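Local coordinates for protein PfVFT1 (Plasmodium falciparum, PDB 5JKQ) that probably binds a small solute between the two lobes of a Venus flytrap domain, in the manner of solute-binding proteins, at residues A[32-44]-A[99-111]. The protein carries 3 engineered substitutions. Numbering follows the deposited sequence.
Sequences ELIDLIDKHNVDY and PVGFWPDVMYIIW
His40 and Asp105 form the shorter of two polar links that join helix 32-39 and its following loop to the antiparallel first turns of helix 102-118. NE2 of His40 donates to OD2 of Asp105 over 2.7 Å, with an N-H...O angle of 148°. The acceptor lies almost in the imidazole plane and accepts the N-H through its anti lone pair, while ring and carboxylate are turned 34° against each other. One imidazole face rests on CA of Phe102, a CH-pi contact that helps fix the ring's rotation.

The second link pairs NE1 of Trp103 with OH of Tyr44 at 3.1 Å; the hydroxyl oxygen accepts from a position tilted out of the indole plane. The same indole turns its edge to the face of the Tyr44 ring, so one residue pair shares a hydrogen bond and a T-shaped stack.

Between the links stands Phe102. With CG anti to the backbone N (chi1 173°), its ring reaches the loop after helix 32-39, where CG2 of Val42 covers one face and CG2 of Val106, from its own helix, the other. Tyr44 lies nearly parallel but slid aside, and CG1 of Ile37 comes within 3.4 Å of CE1 of Phe102. Further along, Leu36 is a knob among Phe102, Asp105, Val106 and Ile109.

A Schellman motif with Asn41 at positive phi ends helix 32-39, Val42 N bonding to Ile37 O; at the start of the other helix, after Gly101 at the N-cap, the backbones of Phe102 and Trp103 are bonded to Ile90 and Ile91. Trp103 and Tyr44 also touch Ile175 of strand 175-184. With both bonds between the segments flanked by apolar groups, hydrocarbon fills the interface and two directional polar pairs orient it; the nearby carboxylate would probably favour a protonated His40.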
ATOM      1  N   GLU A  32      13.552   0.886 -12.943  1.00 14.96           N
ATOM      2  CA  GLU A  32      13.916   1.756 -11.826  1.00 21.11           C
ATOM      3  C   GLU A  32      13.202   1.373 -10.532  1.00 19.49           C
ATOM      4  O   GLU A  32      13.797   1.413  -9.454  1.00 13.93           O
ATOM      5  CB  GLU A  32      13.614   3.219 -12.155  1.00 23.89           C
ATOM      6  CG  GLU A  32      14.669   3.891 -13.019  1.00 27.61           C
ATOM      7  CD  GLU A  32      14.380   5.361 -13.263  1.00 27.44           C
ATOM      8  OE1 GLU A  32      13.798   6.013 -12.370  1.00 32.19           O
ATOM      9  OE2 GLU A  32      14.735   5.863 -14.349  1.00 37.12           O
ATOM     10  N   LEU A  33      11.930   1.003 -10.638  1.00 20.06           N
ATOM     11  CA  LEU A  33      11.132   0.717  -9.450  1.00 25.69           C
ATOM     12  C   LEU A  33      11.607  -0.555  -8.757  1.00 19.79           C
ATOM     13  O   LEU A  33      11.686  -0.607  -7.531  1.00 23.61           O
ATOM     14  CB  LEU A  33       9.649   0.600  -9.810  1.00 16.47           C
ATOM     15  CG  LEU A  33       8.683   0.318  -8.654  1.00 17.49           C
ATOM     16  CD1 LEU A  33       8.916   1.254  -7.476  1.00 19.29           C
ATOM     17  CD2 LEU A  33       7.247   0.436  -9.136  1.00 18.80           C
ATOM     18  N   ILE A  34      11.933  -1.577  -9.543  1.00 21.57           N
ATOM     19  CA  ILE A  34      12.415  -2.838  -8.988  1.00 24.75           C
ATOM     20  C   ILE A  34      13.861  -2.687  -8.514  1.00 22.96           C
ATOM     21  O   ILE A  34      14.276  -3.332  -7.551  1.00 23.62           O
ATOM     22  CB  ILE A  34      12.311  -3.984 -10.015  1.00 26.36           C
ATOM     23  CG1 ILE A  34      10.876  -4.078 -10.545  1.00 29.85           C
ATOM     24  CG2 ILE A  34      12.736  -5.311  -9.379  1.00 34.80           C
ATOM     25  CD1 ILE A  34      10.661  -5.127 -11.621  1.00 46.62           C
ATOM     26  N   ASP A  35      14.623  -1.832  -9.188  1.00 19.33           N
ATOM     27  CA  ASP A  35      15.979  -1.515  -8.751  1.00 23.45           C
ATOM     28  C   ASP A  35      15.951  -0.861  -7.375  1.00 24.60           C
ATOM     29  O   ASP A  35      16.790  -1.150  -6.521  1.00 19.44           O
ATOM     30  CB  ASP A  35      16.668  -0.594  -9.760  1.00 25.81           C
ATOM     31  CG  ASP A  35      17.160  -1.336 -10.988  1.00 25.40           C
ATOM     32  OD1 ASP A  35      16.800  -2.519 -11.156  1.00 21.50           O
ATOM     33  OD2 ASP A  35      17.902  -0.729 -11.789  1.00 20.54           O
ATOM     34  N   LEU A  36      14.975   0.019  -7.169  1.00 17.55           N
ATOM     35  CA  LEU A  36      14.820   0.722  -5.902  1.00 18.89           C
ATOM     36  C   LEU A  36      14.394  -0.230  -4.789  1.00 16.68           C
ATOM     37  O   LEU A  36      14.768  -0.052  -3.629  1.00 16.84           O
ATOM     38  CB  LEU A  36      13.796   1.848  -6.045  1.00 12.07           C
ATOM     39  CG  LEU A  36      13.464   2.623  -4.771  1.00 16.88           C
ATOM     40  CD1 LEU A  36      14.668   3.426  -4.304  1.00 12.59           C
ATOM     41  CD2 LEU A  36      12.257   3.522  -5.001  1.00 18.24           C
ATOM     42  N   ILE A  37      13.593  -1.229  -5.145  1.00 19.34           N
ATOM     43  CA  ILE A  37      13.158  -2.242  -4.192  1.00 18.37           C
ATOM     44  C   ILE A  37      14.362  -3.074  -3.756  1.00 18.90           C
ATOM     45  O   ILE A  37      14.524  -3.373  -2.574  1.00 16.77           O
ATOM     46  CB  ILE A  37      12.052  -3.142  -4.801  1.00 16.48           C
ATOM     47  CG1 ILE A  37      10.746  -2.350  -4.903  1.00 17.90           C
ATOM     48  CG2 ILE A  37      11.820  -4.403  -3.964  1.00 17.06           C
ATOM     49  CD1 ILE A  37       9.659  -3.026  -5.717  1.00 18.21           C
ATOM     50  N   ASP A  38      15.214  -3.427  -4.714  1.00 19.30           N
ATOM     51  CA  ASP A  38      16.414  -4.205  -4.428  1.00 15.98           C
ATOM     52  C   ASP A  38      17.418  -3.396  -3.608  1.00 18.90           C
ATOM     53  O   ASP A  38      18.026  -3.917  -2.673  1.00 14.74           O
ATOM     54  CB  ASP A  38      17.072  -4.682  -5.727  1.00 22.41           C
ATOM     55  CG  ASP A  38      16.171  -5.594  -6.542  1.00 32.16           C
ATOM     56  OD1 ASP A  38      15.258  -6.218  -5.959  1.00 36.05           O
ATOM     57  OD2 ASP A  38      16.381  -5.692  -7.771  1.00 36.50           O
ATOM     58  N   LYS A  39      17.585  -2.123  -3.960  1.00 17.10           N
ATOM     59  CA  LYS A  39      18.542  -1.256  -3.279  1.00 15.59           C
ATOM     60  C   LYS A  39      18.241  -1.150  -1.787  1.00 16.84           C
ATOM     61  O   LYS A  39      19.151  -1.193  -0.956  1.00 19.78           O
ATOM     62  CB  LYS A  39      18.543   0.140  -3.907  1.00 18.92           C
ATOM     63  CG  LYS A  39      19.426   1.141  -3.171  1.00 23.21           C
ATOM     64  CD  LYS A  39      19.496   2.476  -3.888  1.00 17.09           C
ATOM     65  CE  LYS A  39      20.488   3.412  -3.212  1.00 31.67           C
ATOM     66  NZ  LYS A  39      20.198   3.606  -1.761  1.00 43.72           N
ATOM     67  N   HIS A  40      16.964  -1.002  -1.453  1.00 13.49           N
ATOM     68  CA  HIS A  40      16.538  -0.924  -0.061  1.00 16.15           C
ATOM     69  C   HIS A  40      16.309  -2.310   0.531  1.00 17.90           C
ATOM     70  O   HIS A  40      16.061  -2.446   1.729  1.00 20.81           O
ATOM     71  CB  HIS A  40      15.263  -0.095   0.061  1.00 18.48           C
ATOM     72  CG  HIS A  40      15.475   1.368  -0.161  1.00 19.87           C
ATOM     73  ND1 HIS A  40      16.204   2.153   0.705  1.00 24.09           N
ATOM     74  CD2 HIS A  40      15.049   2.192  -1.148  1.00 24.40           C
ATOM     75  CE1 HIS A  40      16.221   3.398   0.261  1.00 26.95           C
ATOM     76  NE2 HIS A  40      15.528   3.448  -0.862  1.00 21.48           N
ATOM     77  N   ASN A  41      16.399  -3.332  -0.317  1.00 16.94           N
ATOM     78  CA  ASN A  41      16.194  -4.713   0.100  1.00 19.70           C
ATOM     79  C   ASN A  41      14.869  -4.882   0.838  1.00 22.30           C
ATOM     80  O   ASN A  41      14.809  -5.506   1.899  1.00 15.80           O
ATOM     81  CB  ASN A  41      17.353  -5.183   0.981  1.00 19.86           C
ATOM     82  CG  ASN A  41      17.463  -6.694   1.040  1.00 23.19           C
ATOM     83  OD1 ASN A  41      17.349  -7.376   0.022  1.00 24.12           O
ATOM     84  ND2 ASN A  41      17.671  -7.226   2.237  1.00 26.82           N
ATOM     85  N   VAL A  42      13.814  -4.305   0.268  1.00 18.68           N
ATOM     86  CA  VAL A  42      12.473  -4.409   0.834  1.00 18.47           C
ATOM     87  C   VAL A  42      11.673  -5.465   0.075  1.00 23.35           C
ATOM     88  O   VAL A  42      11.905  -5.705  -1.110  1.00 19.59           O
ATOM     89  CB  VAL A  42      11.730  -3.054   0.803  1.00 22.16           C
ATOM     90  CG1 VAL A  42      12.356  -2.084   1.799  1.00 16.60           C
ATOM     91  CG2 VAL A  42      11.725  -2.458  -0.599  1.00 19.81           C
ATOM     92  N   ASP A  43      10.738  -6.097   0.777  1.00 17.72           N
ATOM     93  CA  ASP A  43      10.016  -7.245   0.244  1.00 13.68           C
ATOM     94  C   ASP A  43       8.677  -6.834  -0.368  1.00 21.26           C
ATOM     95  O   ASP A  43       7.615  -7.230   0.114  1.00 16.18           O
ATOM     96  CB  ASP A  43       9.805  -8.280   1.354  1.00 24.40           C
ATOM     97  CG  ASP A  43       9.396  -9.641   0.820  1.00 22.17           C
ATOM     98  OD1 ASP A  43       9.508  -9.872  -0.402  1.00 25.80           O
ATOM     99  OD2 ASP A  43       8.973 -10.490   1.634  1.00 22.43           O
ATOM    100  N   TYR A  44       8.741  -6.042  -1.435  1.00 23.16           N
ATOM    101  CA  TYR A  44       7.546  -5.603  -2.148  1.00 19.59           C
ATOM    102  C   TYR A  44       7.549  -6.106  -3.584  1.00 15.54           C
ATOM    103  O   TYR A  44       8.608  -6.287  -4.186  1.00 21.17           O
ATOM    104  CB  TYR A  44       7.443  -4.076  -2.149  1.00 22.34           C
ATOM    105  CG  TYR A  44       7.249  -3.451  -0.787  1.00 14.98           C
ATOM    106  CD1 TYR A  44       6.097  -3.688  -0.048  1.00 13.61           C
ATOM    107  CD2 TYR A  44       8.207  -2.603  -0.252  1.00 17.49           C
ATOM    108  CE1 TYR A  44       5.914  -3.109   1.192  1.00 17.48           C
ATOM    109  CE2 TYR A  44       8.034  -2.019   0.984  1.00 17.08           C
ATOM    110  CZ  TYR A  44       6.885  -2.275   1.704  1.00 21.78           C
ATOM    111  OH  TYR A  44       6.711  -1.695   2.940  1.00 16.93           O
ATOM    112  N   PRO A  99      11.287  13.351   4.069  1.00 31.18           N
ATOM    113  CA  PRO A  99      11.510  12.005   4.604  1.00 24.37           C
ATOM    114  C   PRO A  99      12.512  11.199   3.783  1.00 20.37           C
ATOM    115  O   PRO A  99      12.837  11.577   2.656  1.00 23.66           O
ATOM    116  CB  PRO A  99      10.118  11.373   4.537  1.00 26.00           C
ATOM    117  CG  PRO A  99       9.457  12.058   3.403  1.00 20.16           C
ATOM    118  CD  PRO A  99       9.973  13.468   3.412  1.00 24.90           C
ATOM    119  N   VAL A 100      12.991  10.100   4.357  1.00 22.27           N
ATOM    120  CA  VAL A 100      13.927   9.206   3.686  1.00 25.77           C
ATOM    121  C   VAL A 100      13.430   7.766   3.776  1.00 20.96           C
ATOM    122  O   VAL A 100      12.542   7.457   4.571  1.00 15.34           O
ATOM    123  CB  VAL A 100      15.343   9.300   4.297  1.00 30.05           C
ATOM    124  CG1 VAL A 100      15.961  10.655   3.999  1.00 21.10           C
ATOM    125  CG2 VAL A 100      15.297   9.049   5.799  1.00 27.00           C
ATOM    126  N   GLY A 101      14.013   6.895   2.958  1.00 16.07           N
ATOM    127  CA  GLY A 101      13.637   5.493   2.932  1.00 18.88           C
ATOM    128  C   GLY A 101      12.944   5.115   1.639  1.00 18.50           C
ATOM    129  O   GLY A 101      12.851   5.922   0.712  1.00 15.64           O
ATOM    130  N   PHE A 102      12.445   3.885   1.587  1.00 16.15           N
ATOM    131  CA  PHE A 102      11.875   3.333   0.365  1.00 16.14           C
ATOM    132  C   PHE A 102      10.667   4.118  -0.138  1.00 19.99           C
ATOM    133  O   PHE A 102      10.674   4.619  -1.263  1.00 20.29           O
ATOM    134  CB  PHE A 102      11.474   1.875   0.582  1.00 12.72           C
ATOM    135  CG  PHE A 102      10.729   1.279  -0.575  1.00  9.94           C
ATOM    136  CD1 PHE A 102      11.394   0.927  -1.738  1.00 12.19           C
ATOM    137  CD2 PHE A 102       9.362   1.070  -0.500  1.00 18.72           C
ATOM    138  CE1 PHE A 102      10.708   0.378  -2.806  1.00 23.59           C
ATOM    139  CE2 PHE A 102       8.670   0.520  -1.564  1.00 17.07           C
ATOM    140  CZ  PHE A 102       9.343   0.173  -2.718  1.00 19.37           C
ATOM    141  N   TRP A 103       9.631   4.218   0.689  1.00 20.47           N
ATOM    142  CA  TRP A 103       8.373   4.819   0.255  1.00 17.77           C
ATOM    143  C   TRP A 103       8.536   6.273  -0.190  1.00 18.35           C
ATOM    144  O   TRP A 103       7.962   6.669  -1.205  1.00 17.59           O
ATOM    145  CB  TRP A 103       7.327   4.713   1.368  1.00 16.01           C
ATOM    146  CG  TRP A 103       6.732   3.347   1.449  1.00 19.08           C
ATOM    147  CD1 TRP A 103       6.859   2.456   2.471  1.00 18.20           C
ATOM    148  CD2 TRP A 103       5.931   2.702   0.450  1.00 16.51           C
ATOM    149  NE1 TRP A 103       6.181   1.298   2.177  1.00 14.41           N
ATOM    150  CE2 TRP A 103       5.602   1.424   0.942  1.00 17.45           C
ATOM    151  CE3 TRP A 103       5.457   3.083  -0.809  1.00 17.37           C
ATOM    152  CZ2 TRP A 103       4.820   0.523   0.219  1.00 14.36           C
ATOM    153  CZ3 TRP A 103       4.680   2.186  -1.525  1.00 18.04           C
ATOM    154  CH2 TRP A 103       4.370   0.924  -1.009  1.00 15.33           C
ATOM    155  N   PRO A 104       9.313   7.074   0.558  1.00 16.90           N
ATOM    156  CA  PRO A 104       9.642   8.406   0.038  1.00 19.69           C
ATOM    157  C   PRO A 104      10.370   8.343  -1.303  1.00 18.84           C
ATOM    158  O   PRO A 104      10.049   9.118  -2.206  1.00 19.80           O
ATOM    159  CB  PRO A 104      10.547   8.993   1.126  1.00 12.91           C
ATOM    160  CG  PRO A 104      10.121   8.313   2.362  1.00 16.63           C
ATOM    161  CD  PRO A 104       9.747   6.914   1.956  1.00 19.93           C
ATOM    162  N   ASP A 105      11.333   7.432  -1.429  1.00 19.31           N
ATOM    163  CA  ASP A 105      12.084   7.284  -2.673  1.00 16.41           C
ATOM    164  C   ASP A 105      11.179   6.881  -3.833  1.00 13.82           C
ATOM    165  O   ASP A 105      11.419   7.278  -4.972  1.00 19.87           O
ATOM    166  CB  ASP A 105      13.202   6.246  -2.520  1.00 20.26           C
ATOM    167  CG  ASP A 105      14.471   6.825  -1.916  1.00 17.48           C
ATOM    168  OD1 ASP A 105      14.616   8.065  -1.874  1.00 16.73           O
ATOM    169  OD2 ASP A 105      15.333   6.027  -1.495  1.00 21.44           O
ATOM    170  N   VAL A 106      10.152   6.086  -3.544  1.00 13.22           N
ATOM    171  CA  VAL A 106       9.171   5.703  -4.557  1.00 14.27           C
ATOM    172  C   VAL A 106       8.446   6.937  -5.083  1.00 18.93           C
ATOM    173  O   VAL A 106       8.284   7.103  -6.293  1.00 16.96           O
ATOM    174  CB  VAL A 106       8.136   4.691  -3.996  1.00 17.64           C
ATOM    175  CG1 VAL A 106       6.932   4.534  -4.937  1.00 21.24           C
ATOM    176  CG2 VAL A 106       8.794   3.342  -3.748  1.00 13.99           C
HETATM  177  N   MSE A 107       8.012   7.803  -4.174  1.00 10.01           N
HETATM  178  CA  MSE A 107       7.260   8.989  -4.565  1.00 18.47           C
HETATM  179  C   MSE A 107       8.149   9.957  -5.338  1.00 16.52           C
HETATM  180  O   MSE A 107       7.681  10.651  -6.241  1.00 18.12           O
HETATM  181  CB  MSE A 107       6.661   9.685  -3.341  1.00 14.66           C
HETATM  182  CG  MSE A 107       5.752  10.858  -3.687  1.00 22.69           C
HETATM  183 SE   MSE A 107       4.171  10.322  -4.704  1.00 28.75          SE
HETATM  184  CE  MSE A 107       3.019   9.863  -3.202  1.00 20.43           C
ATOM    185  N   TYR A 108       9.432   9.996  -4.986  1.00 21.71           N
ATOM    186  CA  TYR A 108      10.383  10.872  -5.663  1.00 26.19           C
ATOM    187  C   TYR A 108      10.573  10.469  -7.122  1.00 18.32           C
ATOM    188  O   TYR A 108      10.499  11.311  -8.015  1.00 14.59           O
ATOM    189  CB  TYR A 108      11.739  10.862  -4.946  1.00 13.84           C
ATOM    190  CG  TYR A 108      11.725  11.459  -3.555  1.00 21.41           C
ATOM    191  CD1 TYR A 108      10.902  12.533  -3.243  1.00 24.19           C
ATOM    192  CD2 TYR A 108      12.538  10.947  -2.555  1.00 26.94           C
ATOM    193  CE1 TYR A 108      10.889  13.079  -1.973  1.00 21.69           C
ATOM    194  CE2 TYR A 108      12.531  11.484  -1.281  1.00 22.58           C
ATOM    195  CZ  TYR A 108      11.705  12.549  -0.997  1.00 24.70           C
ATOM    196  OH  TYR A 108      11.696  13.088   0.270  1.00 36.11           O
ATOM    197  N   ILE A 109      10.821   9.186  -7.369  1.00 14.45           N
ATOM    198  CA  ILE A 109      11.090   8.735  -8.731  1.00 18.40           C
ATOM    199  C   ILE A 109       9.831   8.813  -9.598  1.00 15.73           C
ATOM    200  O   ILE A 109       9.923   8.988 -10.812  1.00 18.45           O
ATOM    201  CB  ILE A 109      11.656   7.297  -8.762  1.00 19.24           C
ATOM    202  CG1 ILE A 109      10.692   6.314  -8.088  1.00 15.05           C
ATOM    203  CG2 ILE A 109      13.031   7.268  -8.101  1.00 16.78           C
ATOM    204  CD1 ILE A 109      11.083   4.863  -8.249  1.00 20.15           C
ATOM    205  N   ILE A 110       8.660   8.695  -8.980  1.00 10.61           N
ATOM    206  CA  ILE A 110       7.409   8.822  -9.724  1.00 15.61           C
ATOM    207  C   ILE A 110       7.291  10.238 -10.269  1.00 17.78           C
ATOM    208  O   ILE A 110       6.966  10.430 -11.439  1.00 20.61           O
ATOM    209  CB  ILE A 110       6.181   8.471  -8.850  1.00 20.27           C
ATOM    210  CG1 ILE A 110       6.067   6.952  -8.712  1.00 15.67           C
ATOM    211  CG2 ILE A 110       4.880   9.024  -9.461  1.00 21.66           C
ATOM    212  CD1 ILE A 110       5.011   6.489  -7.720  1.00 17.33           C
ATOM    213  N   TRP A 111       7.576  11.226  -9.424  1.00 12.81           N
ATOM    214  CA  TRP A 111       7.447  12.624  -9.818  1.00 15.27           C
ATOM    215  C   TRP A 111       8.659  13.122 -10.598  1.00 18.57           C
ATOM    216  O   TRP A 111       8.559  14.095 -11.346  1.00 15.30           O
ATOM    217  CB  TRP A 111       7.205  13.500  -8.587  1.00 18.90           C
ATOM    218  CG  TRP A 111       5.767  13.476  -8.178  1.00 15.14           C
ATOM    219  CD1 TRP A 111       5.221  12.799  -7.128  1.00  9.86           C
ATOM    220  CD2 TRP A 111       4.682  14.134  -8.839  1.00 13.77           C
ATOM    221  NE1 TRP A 111       3.862  13.005  -7.087  1.00 15.36           N
ATOM    222  CE2 TRP A 111       3.507  13.822  -8.127  1.00 19.20           C
ATOM    223  CE3 TRP A 111       4.589  14.964  -9.961  1.00 15.13           C
ATOM    224  CZ2 TRP A 111       2.256  14.310  -8.501  1.00 20.62           C
ATOM    225  CZ3 TRP A 111       3.347  15.448 -10.329  1.00 17.79           C
ATOM    226  CH2 TRP A 111       2.198  15.119  -9.602  1.00 20.16           C
TER